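Local coordinates for twin-arginine translocation pathway signal protein (Burkholderia phytofirmans, PDB 2RJO) that probably serves as a periplasmic sugar-binding protein of the type that holds its ligand between two lobes, with beta-D-galactopyranose bound here, at residues A[28-33]-A[260-265]; A[83-88]-A[107-112]; A[119-124]-A[247-252]; A[172-177]-A[188-193]. All blocks are in the same frame, centred on the assembly; numbering follows the deposited sequence.

Interaction 1. Residues A[28-33]-A[260-265]; sequences QSFAKS and GLSMGL
F30 lays its ring over the backbone and CB of S262 and supplies the whole of its own side of the contact; on helix 253-268 the ring is met by S262, L261 and L265, of which L261 buries the most. The closest approach runs from F30 CZ to S262 CA, 3.5 Å. S262 CB lies 4.0 Å from the centroid of the F30 ring and 30° off its normal, which makes a CH-pi contact over the face, and S262 N sits above the same ring, displaced toward its rim. Two leucines complete the first shell. L261 CB meets F30 CD2 obliquely at 3.7 Å, whereas L265 CD2 comes to the ring edge near its plane, 3.9 Å from F30 CZ. No hydrogen bond crosses; the contact is made by ring, CH and methyl surfaces, and all four residues are buried.

What positions the ring is the first torsion of F30: CG stands anti to the backbone N (chi1 172°), which extends the side chain across the gap between the helices. That gap is set by short-segment axes 9.9 Å apart at closest, their N-to-C directions 40° from each other. One turn further along, S33 OG gives a 2.6 Å hydrogen bond to F30 O, within the first helix. The hydroxyl of S262 is satisfied outside the pair, by the carbonyl of W310, whose ring also meets F30 edge-to-face.

Helices 18-34 and 253-268 thus lie side by side on one face of the mixed sheet: F30 and L261 both rest on L8 of strand 7-12, and M263 reaches V111 and L114 of strand 110-115.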
loop_
_atom_site.group_PDB
_atom_site.type_symbol
_atom_site.label_atom_id
_atom_site.label_comp_id
_atom_site.label_asym_id
_atom_site.label_seq_id
_atom_site.Cartn_x
_atom_site.Cartn_y
_atom_site.Cartn_z
ATOM N N GLN A 28 -15.537 0.836 4.619
ATOM C CA GLN A 28 -16.803 0.301 5.092
ATOM C C GLN A 28 -17.159 1.004 6.401
ATOM O O GLN A 28 -18.286 1.450 6.597
ATOM C CB GLN A 28 -16.615 -1.197 5.330
ATOM C CG GLN A 28 -17.841 -2.064 5.268
ATOM C CD GLN A 28 -17.481 -3.534 5.450
ATOM O OE1 GLN A 28 -17.052 -3.954 6.529
ATOM N NE2 GLN A 28 -17.635 -4.321 4.387
ATOM N N SER A 29 -16.176 1.109 7.292
ATOM C CA SER A 29 -16.378 1.756 8.584
ATOM C C SER A 29 -16.656 3.249 8.467
ATOM O O SER A 29 -17.403 3.805 9.271
ATOM C CB SER A 29 -15.167 1.525 9.489
ATOM O OG SER A 29 -15.270 2.275 10.684
ATOM N N PHE A 30 -16.065 3.912 7.478
ATOM C CA PHE A 30 -16.320 5.332 7.327
ATOM C C PHE A 30 -17.715 5.580 6.769
ATOM O O PHE A 30 -18.412 6.486 7.210
ATOM C CB PHE A 30 -15.311 5.983 6.395
ATOM C CG PHE A 30 -15.652 7.404 6.075
ATOM C CD1 PHE A 30 -15.481 8.402 7.030
ATOM C CD2 PHE A 30 -16.239 7.732 4.859
ATOM C CE1 PHE A 30 -15.894 9.709 6.780
ATOM C CE2 PHE A 30 -16.656 9.036 4.598
ATOM C CZ PHE A 30 -16.486 10.027 5.555
ATOM N N ALA A 31 -18.108 4.789 5.777
ATOM C CA ALA A 31 -19.429 4.945 5.188
ATOM C C ALA A 31 -20.440 4.791 6.319
ATOM O O ALA A 31 -21.407 5.543 6.416
ATOM C CB ALA A 31 -19.664 3.883 4.113
ATOM N N LYS A 32 -20.183 3.809 7.174
ATOM C CA LYS A 32 -21.022 3.505 8.322
ATOM C C LYS A 32 -21.256 4.728 9.187
ATOM O O LYS A 32 -22.395 5.047 9.539
ATOM C CB LYS A 32 -20.348 2.434 9.176
ATOM C CG LYS A 32 -21.118 1.148 9.302
ATOM C CD LYS A 32 -21.264 0.445 7.972
ATOM C CE LYS A 32 -22.002 -0.886 8.162
ATOM N NZ LYS A 32 -21.272 -1.788 9.093
ATOM N N SER A 33 -20.163 5.402 9.524
ATOM C CA SER A 33 -20.204 6.571 10.377
ATOM C C SER A 33 -21.037 7.711 9.811
ATOM O O SER A 33 -21.742 8.388 10.559
ATOM C CB SER A 33 -18.776 7.050 10.675
ATOM O OG SER A 33 -18.164 7.606 9.528
ATOM N N GLY A 260 -9.483 8.392 2.839
ATOM C CA GLY A 260 -9.579 8.745 1.431
ATOM C C GLY A 260 -10.978 9.229 1.088
ATOM O O GLY A 260 -11.145 10.274 0.450
ATOM N N LEU A 261 -11.983 8.469 1.527
ATOM C CA LEU A 261 -13.384 8.813 1.297
ATOM C C LEU A 261 -13.799 10.047 2.104
ATOM O O LEU A 261 -14.588 10.856 1.641
ATOM C CB LEU A 261 -14.287 7.647 1.692
ATOM C CG LEU A 261 -14.232 6.339 0.907
ATOM C CD1 LEU A 261 -15.162 5.342 1.576
ATOM C CD2 LEU A 261 -14.643 6.565 -0.543
ATOM N N SER A 262 -13.274 10.170 3.319
ATOM C CA SER A 262 -13.597 11.308 4.162
ATOM C C SER A 262 -13.194 12.610 3.454
ATOM O O SER A 262 -13.991 13.543 3.364
ATOM C CB SER A 262 -12.878 11.176 5.505
ATOM O OG SER A 262 -13.235 12.221 6.384
HETATM N N MSE A 263 -11.961 12.665 2.953
HETATM C CA MSE A 263 -11.469 13.843 2.234
HETATM C C MSE A 263 -12.409 14.140 1.072
HETATM O O MSE A 263 -12.866 15.274 0.883
HETATM C CB MSE A 263 -10.073 13.590 1.653
HETATM C CG MSE A 263 -8.938 13.622 2.649
HETATM SE SE MSE A 263 -7.380 13.106 1.906
HETATM C CE MSE A 263 -6.860 11.942 3.073
ATOM N N GLY A 264 -12.683 13.100 0.292
ATOM C CA GLY A 264 -13.552 13.242 -0.853
ATOM C C GLY A 264 -14.944 13.734 -0.514
ATOM O O GLY A 264 -15.470 14.598 -1.209
ATOM N N LEU A 265 -15.540 13.194 0.547
ATOM C CA LEU A 265 -16.883 13.585 0.941
ATOM C C LEU A 265 -16.938 15.026 1.435
ATOM O O LEU A 265 -17.888 15.754 1.130
ATOM C CB LEU A 265 -17.434 12.626 2.009
ATOM C CG LEU A 265 -18.891 12.830 2.480
ATOM C CD1 LEU A 265 -19.845 12.845 1.280
ATOM C CD2 LEU A 265 -19.282 11.725 3.464
#

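Interaction 2. Residues A[83-88]-A[107-112]; sequences ACSKAG and NPNYVA
S85 and N109 meet where helix 74-87 ends in a Schellman motif and the chain nearby enters strand 110-115, both in a lobe of the periplasmic-binding-protein fold. The contact is small, 132 Å² summed over both sides, and no hydrogen bond crosses it.

Backbone bonding shapes each partner separately. In the helix, G88 is the C-prime residue. Its N points back to S85 O over a long 3.4 Å in a weak bond, and the N of the residue after it turns back to C84 O. The positive phi of G88, 84°, is a conformation that suits glycine, where no side chain meets the preceding carbonyl O. In the other segment, a cis peptide bond precedes P108, and an inverse gamma turn centred on Y110 brings V111 N to N109 O at 3.1 Å, again weakly. A backbone hydrogen bond between N109 and V91 ties this entry to strand 90-94, which follows the helix in the chain.

Van der Waals packing makes the contact itself. N109 directs its side chain toward the helix end, with CG anti to its carbonyl carbon (chi1 -56°). Its CB and CG rest against the CA of S85, in the last turn of the helix, and the end of the side chain lies near the backbone of G88. The side chain of C84 touches V91 of strand 90-94, the same residue whose backbone bonds to N109.

S85 CA lies 3.9 Å from N109 CB and 4.0 Å from N109 CG.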
loop_
_atom_site.group_PDB
_atom_site.type_symbol
_atom_site.label_atom_id
_atom_site.label_comp_id
_atom_site.label_asym_id
_atom_site.label_seq_id
_atom_site.Cartn_x
_atom_site.Cartn_y
_atom_site.Cartn_z
ATOM N N ALA A 83 -12.591 10.284 -15.885
ATOM C CA ALA A 83 -13.972 9.821 -15.822
ATOM C C ALA A 83 -14.745 10.477 -14.674
ATOM O O ALA A 83 -15.901 10.863 -14.829
ATOM C CB ALA A 83 -13.999 8.302 -15.675
ATOM N N CYS A 84 -14.109 10.605 -13.516
ATOM C CA CYS A 84 -14.765 11.225 -12.369
ATOM C C CYS A 84 -14.998 12.706 -12.618
ATOM O O CYS A 84 -16.067 13.238 -12.324
ATOM C CB CYS A 84 -13.907 11.056 -11.112
ATOM S SG CYS A 84 -13.731 9.355 -10.553
ATOM N N SER A 85 -13.980 13.362 -13.160
ATOM C CA SER A 85 -14.036 14.789 -13.449
ATOM C C SER A 85 -15.198 15.166 -14.367
ATOM O O SER A 85 -15.871 16.166 -14.137
ATOM C CB SER A 85 -12.719 15.244 -14.080
ATOM O OG SER A 85 -12.704 16.647 -14.273
ATOM N N LYS A 86 -15.429 14.373 -15.410
ATOM C CA LYS A 86 -16.515 14.647 -16.340
ATOM C C LYS A 86 -17.868 14.291 -15.738
ATOM O O LYS A 86 -18.887 14.873 -16.107
ATOM C CB LYS A 86 -16.319 13.862 -17.634
ATOM C CG LYS A 86 -15.154 14.351 -18.471
ATOM C CD LYS A 86 -14.796 13.345 -19.541
ATOM C CE LYS A 86 -13.678 13.859 -20.428
ATOM N NZ LYS A 86 -13.223 12.795 -21.365
ATOM N N ALA A 87 -17.879 13.325 -14.829
ATOM C CA ALA A 87 -19.113 12.915 -14.181
ATOM C C ALA A 87 -19.450 13.863 -13.030
ATOM O O ALA A 87 -20.575 13.874 -12.541
ATOM C CB ALA A 87 -18.977 11.510 -13.662
ATOM N N GLY A 88 -18.472 14.657 -12.604
ATOM C CA GLY A 88 -18.705 15.573 -11.505
ATOM C C GLY A 88 -18.527 14.895 -10.156
ATOM O O GLY A 88 -18.854 15.465 -9.110
ATOM N N ASN A 107 -9.095 20.540 -10.286
ATOM C CA ASN A 107 -9.922 21.084 -9.197
ATOM C C ASN A 107 -11.400 21.118 -9.605
ATOM O O ASN A 107 -11.732 21.511 -10.726
ATOM C CB ASN A 107 -9.485 22.505 -8.823
ATOM C CG ASN A 107 -8.082 22.560 -8.236
ATOM O OD1 ASN A 107 -7.577 21.572 -7.704
ATOM N ND2 ASN A 107 -7.450 23.731 -8.316
ATOM N N PRO A 108 -12.313 20.716 -8.700
ATOM C CA PRO A 108 -12.104 20.216 -7.335
ATOM C C PRO A 108 -12.348 18.697 -7.257
ATOM O O PRO A 108 -12.220 18.087 -6.187
ATOM C CB PRO A 108 -13.161 20.982 -6.561
ATOM C CG PRO A 108 -14.359 20.817 -7.502
ATOM C CD PRO A 108 -13.742 21.027 -8.910
ATOM N N ASN A 109 -12.695 18.103 -8.400
ATOM C CA ASN A 109 -13.008 16.679 -8.488
ATOM C C ASN A 109 -11.904 15.717 -8.032
ATOM O O ASN A 109 -12.182 14.725 -7.372
ATOM C CB ASN A 109 -13.448 16.346 -9.915
ATOM C CG ASN A 109 -14.619 17.208 -10.380
ATOM O OD1 ASN A 109 -15.784 16.873 -10.161
ATOM N ND2 ASN A 109 -14.308 18.337 -11.000
ATOM N N TYR A 110 -10.660 16.005 -8.383
ATOM C CA TYR A 110 -9.544 15.164 -7.969
ATOM C C TYR A 110 -9.097 15.731 -6.627
ATOM O O TYR A 110 -8.217 16.581 -6.572
ATOM C CB TYR A 110 -8.404 15.264 -8.979
ATOM C CG TYR A 110 -7.310 14.238 -8.810
ATOM C CD1 TYR A 110 -7.289 13.364 -7.722
ATOM C CD2 TYR A 110 -6.289 14.145 -9.748
ATOM C CE1 TYR A 110 -6.275 12.423 -7.580
ATOM C CE2 TYR A 110 -5.280 13.219 -9.619
ATOM C CZ TYR A 110 -5.272 12.358 -8.536
ATOM O OH TYR A 110 -4.257 11.437 -8.430
ATOM N N VAL A 111 -9.717 15.250 -5.555
ATOM C CA VAL A 111 -9.439 15.721 -4.203
ATOM C C VAL A 111 -8.008 15.562 -3.714
ATOM O O VAL A 111 -7.397 16.522 -3.238
ATOM C CB VAL A 111 -10.368 15.040 -3.197
ATOM C CG1 VAL A 111 -10.092 15.571 -1.799
ATOM C CG2 VAL A 111 -11.812 15.272 -3.597
ATOM N N ALA A 112 -7.463 14.355 -3.807
ATOM C CA ALA A 112 -6.103 14.167 -3.340
ATOM C C ALA A 112 -5.480 12.825 -3.685
ATOM O O ALA A 112 -6.165 11.871 -4.039
ATOM C CB ALA A 112 -6.044 14.387 -1.819
#

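Interaction 3. Residues A[119-124]-A[247-252]; sequences VAYGEE and ASVDWD
Beside V249, which packs on the ring of Y121, the neighbouring S248 OG is gripped by two groups, D206 OD1 and the backbone N of G232. These two bonds tie the strand to D206 and G232. The contact itself has no hydrogen bond across it.

Y121 is met by two side chains. W251 turns the edge of its six-membered ring toward the face of Y121 in an offset edge-to-face pair, with centroids 5.4 Å apart and planes at 81°. The closest atoms are W251 CZ3 and Y121 CD2, 3.6 Å apart. V249 CG1 stands 4.1 Å from the Y121 centroid, off-centre, in a CH-pi contact; it reaches there by lying anti to its own backbone N (chi1 -176°). At the far end of the ring, Y121 OH is hydrogen-bonded to A288 N in strand 283-291.

The segment leaves the strand in an Asx turn: D252 N donates to D250 OD1 at 3.0 Å from above the carboxylate plane. D252 then takes the N-cap position of helix 253-268.

W251 belongs to the galactose pocket and touches the sugar. Its CZ3-CH2 edge is occupied by Y121 and its NE1 makes a weak bond to D231. Packing against Y121, the rings of W95 and Y116 and the weak bond to D231 probably together fix the indole, with Y121 as a likely second-shell residue.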
loop_
_atom_site.group_PDB
_atom_site.type_symbol
_atom_site.label_atom_id
_atom_site.label_comp_id
_atom_site.label_asym_id
_atom_site.label_seq_id
_atom_site.Cartn_x
_atom_site.Cartn_y
_atom_site.Cartn_z
ATOM N N VAL A 119 10.972 4.922 -0.845
ATOM C CA VAL A 119 12.425 4.863 -0.908
ATOM C C VAL A 119 12.990 4.839 0.503
ATOM O O VAL A 119 13.923 4.087 0.798
ATOM C CB VAL A 119 13.017 6.089 -1.648
ATOM C CG1 VAL A 119 14.529 5.919 -1.820
ATOM C CG2 VAL A 119 12.342 6.255 -3.005
ATOM N N ALA A 120 12.419 5.661 1.378
ATOM C CA ALA A 120 12.880 5.735 2.755
ATOM C C ALA A 120 12.576 4.444 3.517
ATOM O O ALA A 120 13.474 3.819 4.078
ATOM C CB ALA A 120 12.236 6.915 3.449
ATOM N N TYR A 121 11.310 4.048 3.529
ATOM C CA TYR A 121 10.906 2.842 4.230
ATOM C C TYR A 121 11.518 1.572 3.655
ATOM O O TYR A 121 11.817 0.646 4.398
ATOM C CB TYR A 121 9.386 2.738 4.252
ATOM C CG TYR A 121 8.755 3.803 5.106
ATOM C CD1 TYR A 121 8.943 3.820 6.488
ATOM C CD2 TYR A 121 8.002 4.818 4.537
ATOM C CE1 TYR A 121 8.392 4.831 7.280
ATOM C CE2 TYR A 121 7.449 5.831 5.317
ATOM C CZ TYR A 121 7.645 5.831 6.680
ATOM O OH TYR A 121 7.080 6.837 7.446
ATOM N N GLY A 122 11.702 1.526 2.341
ATOM C CA GLY A 122 12.300 0.355 1.726
ATOM C C GLY A 122 13.728 0.220 2.215
ATOM O O GLY A 122 14.219 -0.882 2.485
ATOM N N GLU A 123 14.399 1.362 2.330
ATOM C CA GLU A 123 15.766 1.390 2.806
ATOM C C GLU A 123 15.762 1.055 4.289
ATOM O O GLU A 123 16.722 0.498 4.809
ATOM C CB GLU A 123 16.387 2.772 2.574
ATOM C CG GLU A 123 17.666 3.020 3.358
ATOM C CD GLU A 123 18.524 4.121 2.753
ATOM O OE1 GLU A 123 17.968 5.183 2.380
ATOM O OE2 GLU A 123 19.754 3.919 2.664
ATOM N N GLU A 124 14.669 1.385 4.966
ATOM C CA GLU A 124 14.556 1.113 6.395
ATOM C C GLU A 124 14.481 -0.377 6.701
ATOM O O GLU A 124 15.220 -0.876 7.554
ATOM C CB GLU A 124 13.324 1.803 6.986
ATOM C CG GLU A 124 13.658 2.926 7.950
ATOM C CD GLU A 124 12.694 3.004 9.123
ATOM O OE1 GLU A 124 11.476 3.139 8.904
ATOM O OE2 GLU A 124 13.160 2.940 10.277
ATOM N N ALA A 247 10.866 -7.483 10.308
ATOM C CA ALA A 247 10.350 -6.121 10.244
ATOM C C ALA A 247 9.328 -5.908 9.145
ATOM O O ALA A 247 9.272 -6.658 8.174
ATOM C CB ALA A 247 11.496 -5.137 10.074
ATOM N N SER A 248 8.519 -4.868 9.317
ATOM C CA SER A 248 7.507 -4.480 8.347
ATOM C C SER A 248 7.237 -2.986 8.553
ATOM O O SER A 248 7.858 -2.341 9.407
ATOM C CB SER A 248 6.227 -5.287 8.566
ATOM O OG SER A 248 5.250 -4.973 7.593
ATOM N N VAL A 249 6.320 -2.432 7.770
ATOM C CA VAL A 249 5.979 -1.026 7.910
ATOM C C VAL A 249 4.464 -0.910 7.824
ATOM O O VAL A 249 3.847 -1.385 6.873
ATOM C CB VAL A 249 6.656 -0.168 6.815
ATOM C CG1 VAL A 249 6.350 1.308 7.048
ATOM C CG2 VAL A 249 8.171 -0.398 6.837
ATOM N N ASP A 250 3.862 -0.295 8.836
ATOM C CA ASP A 250 2.415 -0.153 8.880
ATOM C C ASP A 250 1.910 1.128 8.218
ATOM O O ASP A 250 2.188 2.235 8.695
ATOM C CB ASP A 250 1.949 -0.226 10.332
ATOM C CG ASP A 250 0.468 -0.501 10.452
ATOM O OD1 ASP A 250 -0.186 -0.739 9.410
ATOM O OD2 ASP A 250 -0.040 -0.488 11.589
ATOM N N TRP A 251 1.184 0.957 7.110
ATOM C CA TRP A 251 0.616 2.068 6.345
ATOM C C TRP A 251 -0.772 2.354 6.895
ATOM O O TRP A 251 -1.370 3.383 6.603
ATOM C CB TRP A 251 0.447 1.697 4.868
ATOM C CG TRP A 251 1.617 1.030 4.183
ATOM C CD1 TRP A 251 1.574 -0.127 3.455
ATOM C CD2 TRP A 251 2.957 1.531 4.053
ATOM N NE1 TRP A 251 2.793 -0.372 2.876
ATOM C CE2 TRP A 251 3.663 0.629 3.223
ATOM C CE3 TRP A 251 3.630 2.655 4.547
ATOM C CZ2 TRP A 251 5.009 0.816 2.880
ATOM C CZ3 TRP A 251 4.974 2.840 4.204
ATOM C CH2 TRP A 251 5.644 1.924 3.377
ATOM N N ASP A 252 -1.283 1.414 7.676
ATOM C CA ASP A 252 -2.607 1.535 8.256
ATOM C C ASP A 252 -3.642 1.587 7.130
ATOM O O ASP A 252 -4.258 2.620 6.867
ATOM C CB ASP A 252 -2.703 2.792 9.111
ATOM C CG ASP A 252 -3.786 2.692 10.149
ATOM O OD1 ASP A 252 -4.691 1.842 9.979
ATOM O OD2 ASP A 252 -3.737 3.469 11.125
#

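Interaction 4. Residues A[172-177]-A[188-193]; sequences DFQVAD and QAWMTR. With SO4 (sulfate ion), chain E.
W190 NE1 donates to D172 OD2 in the hydrogen bond that joins the two segments, 2.6 Å long with an N-H...O angle of 164°. The acceptor lies almost in the indole plane and uses its anti lone pair, directed away from OD1, while the carboxylate stands nearly perpendicular to the ring (87°).

Van der Waals contact continues along the indole. Q174 CG approaches W190 CZ2 obliquely at 3.5 Å, and the same CZ2 lies 3.3 Å from D172 O. The chain of Q174 bends at chi2 and takes its amide away from the tryptophan.

Strand 168-175 and helix 180-194 run roughly antiparallel. They are the first strand and the helix of a beta-alpha-beta crossover to strand 198-203, passing over the intervening strand 137-143, where W190 also packs on V140 and L142.

Polar contacts reach a sulfate, probably from the crystallisation liquor. R193 NH2 makes a weak hydrogen bond to SO4 O1 at 2.8 Å, bent to 119° at the proton, and Q174 NE2 lies 2.8 Å from SO4 O3. The approach of the D172 carboxylate to the sulfate is too close to be trusted.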
loop_
_atom_site.group_PDB
_atom_site.type_symbol
_atom_site.label_atom_id
_atom_site.label_comp_id
_atom_site.label_asym_id
_atom_site.label_seq_id
_atom_site.Cartn_x
_atom_site.Cartn_y
_atom_site.Cartn_z
ATOM N N ASP A 172 19.536 -12.170 -6.237
ATOM C CA ASP A 172 18.586 -12.083 -7.345
ATOM C C ASP A 172 17.280 -11.364 -6.995
ATOM O O ASP A 172 16.672 -11.632 -5.965
ATOM C CB ASP A 172 18.260 -13.489 -7.850
ATOM C CG ASP A 172 17.332 -13.481 -9.051
ATOM O OD1 ASP A 172 17.528 -12.633 -9.940
ATOM O OD2 ASP A 172 16.422 -14.332 -9.120
ATOM N N PHE A 173 16.849 -10.454 -7.862
ATOM C CA PHE A 173 15.609 -9.719 -7.634
ATOM C C PHE A 173 14.560 -10.264 -8.582
ATOM O O PHE A 173 14.822 -10.416 -9.775
ATOM C CB PHE A 173 15.806 -8.230 -7.919
ATOM C CG PHE A 173 14.591 -7.386 -7.630
ATOM C CD1 PHE A 173 14.295 -6.990 -6.329
ATOM C CD2 PHE A 173 13.732 -7.002 -8.652
ATOM C CE1 PHE A 173 13.156 -6.218 -6.050
ATOM C CE2 PHE A 173 12.585 -6.230 -8.388
ATOM C CZ PHE A 173 12.299 -5.841 -7.095
ATOM N N GLN A 174 13.376 -10.554 -8.054
ATOM C CA GLN A 174 12.279 -11.084 -8.863
ATOM C C GLN A 174 10.944 -10.461 -8.468
ATOM O O GLN A 174 10.673 -10.226 -7.292
ATOM C CB GLN A 174 12.188 -12.598 -8.703
ATOM C CG GLN A 174 13.285 -13.370 -9.405
ATOM C CD GLN A 174 13.079 -13.449 -10.904
ATOM O OE1 GLN A 174 12.070 -13.966 -11.375
ATOM N NE2 GLN A 174 14.043 -12.945 -11.661
ATOM N N VAL A 175 10.116 -10.209 -9.469
ATOM C CA VAL A 175 8.802 -9.626 -9.272
ATOM C C VAL A 175 7.785 -10.727 -8.980
ATOM O O VAL A 175 7.726 -11.734 -9.694
ATOM C CB VAL A 175 8.379 -8.863 -10.532
ATOM C CG1 VAL A 175 6.920 -8.447 -10.436
ATOM C CG2 VAL A 175 9.287 -7.659 -10.724
ATOM N N ALA A 176 7.001 -10.550 -7.921
ATOM C CA ALA A 176 5.985 -11.536 -7.557
ATOM C C ALA A 176 4.596 -10.883 -7.528
ATOM O O ALA A 176 3.637 -11.447 -6.995
ATOM C CB ALA A 176 6.315 -12.157 -6.212
ATOM N N ASP A 177 4.515 -9.682 -8.098
ATOM C CA ASP A 177 3.265 -8.933 -8.202
ATOM C C ASP A 177 2.421 -8.828 -6.920
ATOM O O ASP A 177 1.199 -8.983 -6.983
ATOM C CB ASP A 177 2.377 -9.538 -9.304
ATOM C CG ASP A 177 2.992 -9.441 -10.695
ATOM O OD1 ASP A 177 3.701 -8.456 -10.985
ATOM O OD2 ASP A 177 2.740 -10.356 -11.511
ATOM N N GLN A 188 11.146 -21.076 -3.607
ATOM C CA GLN A 188 11.563 -22.466 -3.740
ATOM C C GLN A 188 12.705 -22.598 -4.727
ATOM O O GLN A 188 13.727 -23.209 -4.414
ATOM C CB GLN A 188 10.400 -23.337 -4.216
ATOM C CG GLN A 188 9.280 -23.443 -3.225
ATOM C CD GLN A 188 8.239 -24.440 -3.657
ATOM O OE1 GLN A 188 7.590 -24.279 -4.707
ATOM N NE2 GLN A 188 8.061 -25.488 -2.852
ATOM N N ALA A 189 12.523 -22.034 -5.918
ATOM C CA ALA A 189 13.540 -22.093 -6.959
ATOM C C ALA A 189 14.836 -21.421 -6.508
ATOM O O ALA A 189 15.923 -21.846 -6.903
ATOM C CB ALA A 189 13.032 -21.438 -8.236
ATOM N N TRP A 190 14.726 -20.369 -5.698
ATOM C CA TRP A 190 15.915 -19.677 -5.197
ATOM C C TRP A 190 16.696 -20.538 -4.212
ATOM O O TRP A 190 17.924 -20.480 -4.166
ATOM C CB TRP A 190 15.553 -18.381 -4.475
ATOM C CG TRP A 190 15.361 -17.182 -5.353
ATOM C CD1 TRP A 190 15.904 -16.963 -6.586
ATOM C CD2 TRP A 190 14.626 -16.001 -5.022
ATOM N NE1 TRP A 190 15.552 -15.718 -7.042
ATOM C CE2 TRP A 190 14.769 -15.103 -6.100
ATOM C CE3 TRP A 190 13.862 -15.611 -3.912
ATOM C CZ2 TRP A 190 14.173 -13.834 -6.100
ATOM C CZ3 TRP A 190 13.270 -14.345 -3.915
ATOM C CH2 TRP A 190 13.430 -13.479 -5.000
HETATM N N MSE A 191 15.981 -21.305 -3.394
HETATM C CA MSE A 191 16.638 -22.164 -2.414
HETATM C C MSE A 191 17.333 -23.330 -3.090
HETATM O O MSE A 191 18.344 -23.825 -2.611
HETATM C CB MSE A 191 15.623 -22.680 -1.403
HETATM C CG MSE A 191 15.286 -21.668 -0.343
HETATM SE SE MSE A 191 13.942 -22.239 0.675
HETATM C CE MSE A 191 12.624 -21.163 0.008
ATOM N N THR A 192 16.776 -23.766 -4.211
ATOM C CA THR A 192 17.357 -24.862 -4.962
ATOM C C THR A 192 18.579 -24.339 -5.710
ATOM O O THR A 192 19.581 -25.036 -5.837
ATOM C CB THR A 192 16.348 -25.433 -5.983
ATOM O OG1 THR A 192 15.410 -26.284 -5.307
ATOM C CG2 THR A 192 17.076 -26.221 -7.067
ATOM N N ARG A 193 18.485 -23.100 -6.182
ATOM C CA ARG A 193 19.557 -22.476 -6.941
ATOM C C ARG A 193 20.722 -21.945 -6.125
ATOM O O ARG A 193 21.874 -22.142 -6.508
ATOM C CB ARG A 193 19.000 -21.338 -7.796
ATOM C CG ARG A 193 20.043 -20.695 -8.678
ATOM C CD ARG A 193 19.431 -19.836 -9.780
ATOM N NE ARG A 193 19.950 -18.472 -9.744
ATOM C CZ ARG A 193 20.001 -17.662 -10.795
ATOM N NH1 ARG A 193 19.570 -18.083 -11.981
ATOM N NH2 ARG A 193 20.473 -16.426 -10.663
HETATM S S SO4 E . 17.775 -13.788 -12.688
HETATM O O1 SO4 E . 18.806 -14.450 -11.850
HETATM O O2 SO4 E . 17.793 -12.315 -12.484
HETATM O O3 SO4 E . 16.423 -14.291 -12.322
HETATM O O4 SO4 E . 18.067 -14.109 -14.113
#

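Following the chain from the N terminus, interaction 1 opens first, at 28-33, and closes last, at 260-265, so the other three contacts fall within its span. Interaction 2 opens and closes next, at 83-88 and 107-112. Interaction 3 follows it in series, from 119-124 to 247-252, and encloses interaction 4, at 172-177 and 188-193. No loops cross. Interactions 1 and 2 touch through G264 CA and V111 CG2, 3.8 Å apart, and both belong to the lobe built on the mixed sheet. Interaction 4 lies in the parallel-sheet lobe, its centre about 39 Å from that of interaction 1. Interaction 3 ties helix 118-132 to strand 248-250, beside the sugar.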